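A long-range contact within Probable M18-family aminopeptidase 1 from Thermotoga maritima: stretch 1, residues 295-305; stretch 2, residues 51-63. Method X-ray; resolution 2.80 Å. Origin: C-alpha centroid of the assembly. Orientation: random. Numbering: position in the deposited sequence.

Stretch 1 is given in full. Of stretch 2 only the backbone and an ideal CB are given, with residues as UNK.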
# COMPACT_ATOMS: atom_id res chain seq x y z
N LYS A 295 -15.23 38.70 -39.58
CA LYS A 295 -14.62 39.83 -40.25
C LYS A 295 -14.62 39.54 -41.74
O LYS A 295 -14.71 40.45 -42.56
CB LYS A 295 -13.20 40.05 -39.75
CG LYS A 295 -12.41 41.05 -40.58
CD LYS A 295 -11.09 41.38 -39.92
CE LYS A 295 -10.12 41.96 -40.91
NZ LYS A 295 -9.74 40.95 -41.95
N ALA A 296 -14.53 38.26 -42.08
CA ALA A 296 -14.53 37.82 -43.47
C ALA A 296 -15.92 37.95 -44.06
O ALA A 296 -16.08 38.32 -45.22
CB ALA A 296 -14.06 36.37 -43.57
N LEU A 297 -16.93 37.63 -43.26
CA LEU A 297 -18.31 37.71 -43.72
C LEU A 297 -18.80 39.16 -43.79
O LEU A 297 -19.53 39.52 -44.72
CB LEU A 297 -19.21 36.86 -42.82
CG LEU A 297 -18.93 35.35 -42.85
CD1 LEU A 297 -20.09 34.61 -42.22
CD2 LEU A 297 -18.74 34.87 -44.28
N ARG A 298 -18.41 39.98 -42.82
CA ARG A 298 -18.82 41.38 -42.82
C ARG A 298 -18.26 42.09 -44.05
O ARG A 298 -18.96 42.90 -44.67
CB ARG A 298 -18.33 42.08 -41.54
CG ARG A 298 -19.26 41.91 -40.35
CD ARG A 298 -18.89 42.88 -39.24
NE ARG A 298 -17.64 42.51 -38.58
CZ ARG A 298 -17.55 41.61 -37.61
NH1 ARG A 298 -18.63 40.98 -37.17
NH2 ARG A 298 -16.37 41.32 -37.08
N GLN A 299 -17.01 41.80 -44.41
CA GLN A 299 -16.40 42.43 -45.57
C GLN A 299 -17.26 42.15 -46.79
O GLN A 299 -17.55 43.05 -47.58
CB GLN A 299 -14.99 41.88 -45.79
CG GLN A 299 -14.25 42.56 -46.92
CD GLN A 299 -14.12 44.06 -46.73
OE1 GLN A 299 -13.61 44.53 -45.71
NE2 GLN A 299 -14.59 44.82 -47.72
N ILE A 300 -17.68 40.90 -46.93
CA ILE A 300 -18.50 40.48 -48.05
C ILE A 300 -19.87 41.15 -47.99
O ILE A 300 -20.43 41.54 -49.02
CB ILE A 300 -18.67 38.94 -48.07
CG1 ILE A 300 -17.31 38.29 -48.40
CG2 ILE A 300 -19.75 38.52 -49.09
CD1 ILE A 300 -17.33 36.78 -48.35
N LEU A 301 -20.41 41.30 -46.78
CA LEU A 301 -21.71 41.94 -46.60
C LEU A 301 -21.69 43.41 -47.01
O LEU A 301 -22.61 43.88 -47.69
CB LEU A 301 -22.17 41.80 -45.14
CG LEU A 301 -22.72 40.43 -44.75
CD1 LEU A 301 -23.09 40.43 -43.28
CD2 LEU A 301 -23.94 40.11 -45.61
N LYS A 302 -20.65 44.14 -46.59
CA LYS A 302 -20.53 45.55 -46.93
C LYS A 302 -20.46 45.68 -48.43
O LYS A 302 -21.08 46.57 -49.02
CB LYS A 302 -19.27 46.15 -46.31
CG LYS A 302 -19.27 46.13 -44.80
CD LYS A 302 -20.44 46.91 -44.22
CE LYS A 302 -20.31 48.39 -44.50
NZ LYS A 302 -21.41 49.16 -43.87
N MSE A 303 -19.72 44.77 -49.05
CA MSE A 303 -19.57 44.77 -50.50
C MSE A 303 -20.91 44.56 -51.20
O MSE A 303 -21.08 44.96 -52.34
CB MSE A 303 -18.57 43.69 -50.92
CG MSE A 303 -17.18 43.92 -50.36
SE MSE A 303 -15.91 42.63 -51.01
CE MSE A 303 -15.00 43.70 -52.35
N GLN A 304 -21.85 43.93 -50.50
CA GLN A 304 -23.17 43.70 -51.06
C GLN A 304 -24.11 44.81 -50.60
O GLN A 304 -25.32 44.71 -50.73
CB GLN A 304 -23.70 42.34 -50.63
CG GLN A 304 -22.98 41.19 -51.29
CD GLN A 304 -23.62 39.84 -51.00
OE1 GLN A 304 -23.17 38.81 -51.52
NE2 GLN A 304 -24.66 39.84 -50.18
N GLY A 305 -23.52 45.86 -50.04
CA GLY A 305 -24.30 46.99 -49.58
C GLY A 305 -24.87 46.89 -48.18
O GLY A 305 -25.75 47.67 -47.83
N UNK A 51 -7.91 37.45 -53.94
CA UNK A 51 -7.97 37.97 -52.57
C UNK A 51 -9.17 38.87 -52.34
O UNK A 51 -9.32 39.89 -53.02
CB UNK A 51 -6.69 38.74 -52.24
N UNK A 52 -10.03 38.52 -51.39
CA UNK A 52 -11.19 39.35 -51.07
C UNK A 52 -10.66 40.79 -50.94
O UNK A 52 -9.48 40.98 -50.65
CB UNK A 52 -11.89 38.88 -49.79
N UNK A 53 -11.52 41.77 -51.15
CA UNK A 53 -11.13 43.18 -51.07
C UNK A 53 -10.42 43.60 -52.37
O UNK A 53 -10.71 44.66 -52.93
CB UNK A 53 -10.22 43.42 -49.86
N UNK A 54 -9.50 42.76 -52.83
CA UNK A 54 -8.78 43.01 -54.08
C UNK A 54 -9.71 42.54 -55.20
O UNK A 54 -9.30 42.41 -56.35
CB UNK A 54 -7.43 42.29 -54.12
N UNK A 55 -10.98 42.31 -54.84
CA UNK A 55 -11.99 41.81 -55.76
C UNK A 55 -12.49 42.72 -56.89
O UNK A 55 -11.89 42.77 -57.97
CB UNK A 55 -13.20 41.40 -54.93
N UNK A 56 -13.60 43.41 -56.65
CA UNK A 56 -14.20 44.29 -57.65
C UNK A 56 -14.71 43.42 -58.80
O UNK A 56 -13.94 43.04 -59.68
CB UNK A 56 -13.20 45.33 -58.15
N UNK A 57 -16.01 43.10 -58.78
CA UNK A 57 -16.56 42.28 -59.85
C UNK A 57 -17.90 41.61 -59.57
O UNK A 57 -18.07 40.43 -59.85
CB UNK A 57 -15.54 41.19 -60.20
N UNK A 58 -18.84 42.38 -59.02
CA UNK A 58 -20.19 41.89 -58.70
C UNK A 58 -20.29 41.10 -57.40
O UNK A 58 -20.05 39.89 -57.37
CB UNK A 58 -20.69 41.01 -59.85
N UNK A 59 -20.67 41.77 -56.31
CA UNK A 59 -20.82 41.17 -54.98
C UNK A 59 -21.70 39.93 -54.97
O UNK A 59 -21.69 39.16 -54.01
CB UNK A 59 -21.40 42.20 -54.01
N UNK A 60 -22.47 39.74 -56.04
CA UNK A 60 -23.36 38.60 -56.13
C UNK A 60 -22.64 37.38 -56.66
O UNK A 60 -23.14 36.27 -56.55
CB UNK A 60 -24.56 38.93 -57.02
N UNK A 61 -21.47 37.59 -57.25
CA UNK A 61 -20.71 36.47 -57.77
C UNK A 61 -19.22 36.67 -57.50
O UNK A 61 -18.52 37.33 -58.27
CB UNK A 61 -20.97 36.30 -59.27
N UNK A 62 -18.75 36.08 -56.40
CA UNK A 62 -17.35 36.19 -56.01
C UNK A 62 -16.75 34.81 -55.78
O UNK A 62 -17.43 33.90 -55.30
CB UNK A 62 -17.21 37.05 -54.75
N UNK A 63 -15.48 34.67 -56.12
CA UNK A 63 -14.74 33.44 -55.90
C UNK A 63 -13.49 33.96 -55.20
O UNK A 63 -12.39 34.00 -55.75
CB UNK A 63 -14.45 32.66 -57.18

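Stretch 1 is a helix through most of its length, and it offers stretch 2 a largely apolar flank: Ala-296, Gln-299, Ile-300 and Met-303, a selenomethionine, with Gln-304 following.

Position 51 lies out of reach of the helix, so stretch 1 sets no demand; with phi -56° proline fits, and the residue is Pro-51.

At position 52 CA-to-CB points toward the helix, and the ideal CB stands 5.2 Å from Gln-299 CG. That leaves room for a medium or long apolar chain, such as leucine, isoleucine or methionine. It is Leu-52, in the t, p rotamer: CD1 lies 3.7 Å from Met-303 SE and CD2 3.7 Å from Gln-299 CG, and both methyls lie 3.9 Å from Ile-300 CG1.

Position 53 has phi +80° and a CB pointing sideways, 5.0 Å from Gln-299 CD. Glycine, asparagine or a polar chain reaching outward would serve. Glu-53 is found, poorly ordered, its end leading away, with CA 4.1 Å from Met-303 CE. Position 54 points away into space that stretch 1 leaves free, where a polar residue such as Asp-54 is suitable.

At 55 the ideal CB is 3.9 Å from Met-303 CE, favouring an apolar side chain whose bulk can turn past that methyl. Phe-55 places CB 4.0 Å from Met-303 CE, which sits at the edge of the ring, near its plane.

Positions 56 to 58 are free of the helix. Position 56 points away and carries Ala-56; 57, at phi 162°, would jam a CB against the preceding carbonyl, calls for glycine and has Gly-57; 58 points away and opens a type I turn, well suited to Asp-58.

Position 59 faces Met-303 and Gln-304 at very close range. Its ideal CB is 3.3 Å from Gln-304 CG, so a compact residue is needed, and phi -53° at the second place of the turn admits proline. Pro-59 fills it, CB packing 3.5 Å from Gln-304 CG.

Position 60 points away, so only a long, flexible chain could return. Met-60, a selenomethionine, does, bringing SE 4.2 Å from Gln-304 CD. Position 61 closes the turn and points away, tolerating polar Asn-61.

Position 62 points toward the helix from a distance, asking for a long apolar chain. Met-62, also selenomethionine, extends until CE is 3.5 Å from Met-303 SE and SE 4.4 Å from Ile-300 CG2. Position 63 is out of reach; Thr-63 bonds elsewhere in the structure.

Stretch 2 (51-63) PLEDFAGDPMNMT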
# COMPACT_ATOMS: atom_id res chain seq x y z
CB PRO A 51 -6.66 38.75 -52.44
CG PRO A 51 -5.75 38.07 -53.40
CD PRO A 51 -6.64 37.83 -54.58
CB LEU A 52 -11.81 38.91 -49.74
CG LEU A 52 -13.06 39.65 -49.27
CD1 LEU A 52 -14.15 39.47 -50.29
CD2 LEU A 52 -13.52 39.12 -47.92
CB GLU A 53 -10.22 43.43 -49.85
CG GLU A 53 -8.73 43.54 -50.15
CD GLU A 53 -7.88 43.32 -48.91
OE1 GLU A 53 -7.83 42.17 -48.42
OE2 GLU A 53 -7.27 44.29 -48.42
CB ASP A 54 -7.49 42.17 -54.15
CG ASP A 54 -6.35 42.78 -53.36
OD1 ASP A 54 -6.63 43.45 -52.35
OD2 ASP A 54 -5.18 42.58 -53.75
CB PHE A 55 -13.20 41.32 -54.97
CG PHE A 55 -14.30 40.75 -55.83
CD1 PHE A 55 -14.06 39.67 -56.67
CD2 PHE A 55 -15.58 41.31 -55.81
CE1 PHE A 55 -15.06 39.15 -57.48
CE2 PHE A 55 -16.59 40.80 -56.61
CZ PHE A 55 -16.33 39.71 -57.45
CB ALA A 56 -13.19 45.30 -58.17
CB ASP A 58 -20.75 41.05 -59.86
CG ASP A 58 -22.19 40.62 -59.62
OD1 ASP A 58 -23.04 41.49 -59.33
OD2 ASP A 58 -22.48 39.41 -59.72
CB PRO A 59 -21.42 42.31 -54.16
CG PRO A 59 -20.86 43.53 -54.83
CD PRO A 59 -21.03 43.20 -56.28
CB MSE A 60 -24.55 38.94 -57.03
CG MSE A 60 -25.89 38.93 -56.31
SE MSE A 60 -25.83 39.79 -54.58
CE MSE A 60 -25.15 41.52 -55.09
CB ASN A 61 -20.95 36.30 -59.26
CG ASN A 61 -20.25 35.07 -59.82
OD1 ASN A 61 -19.03 35.04 -59.95
ND2 ASN A 61 -21.03 34.04 -60.13
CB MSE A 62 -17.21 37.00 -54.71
CG MSE A 62 -17.84 38.38 -54.72
SE MSE A 62 -17.80 39.26 -52.97
CE MSE A 62 -15.94 39.77 -52.96
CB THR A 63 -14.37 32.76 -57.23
OG1 THR A 63 -13.62 33.68 -58.04
CG2 THR A 63 -15.62 32.35 -57.98
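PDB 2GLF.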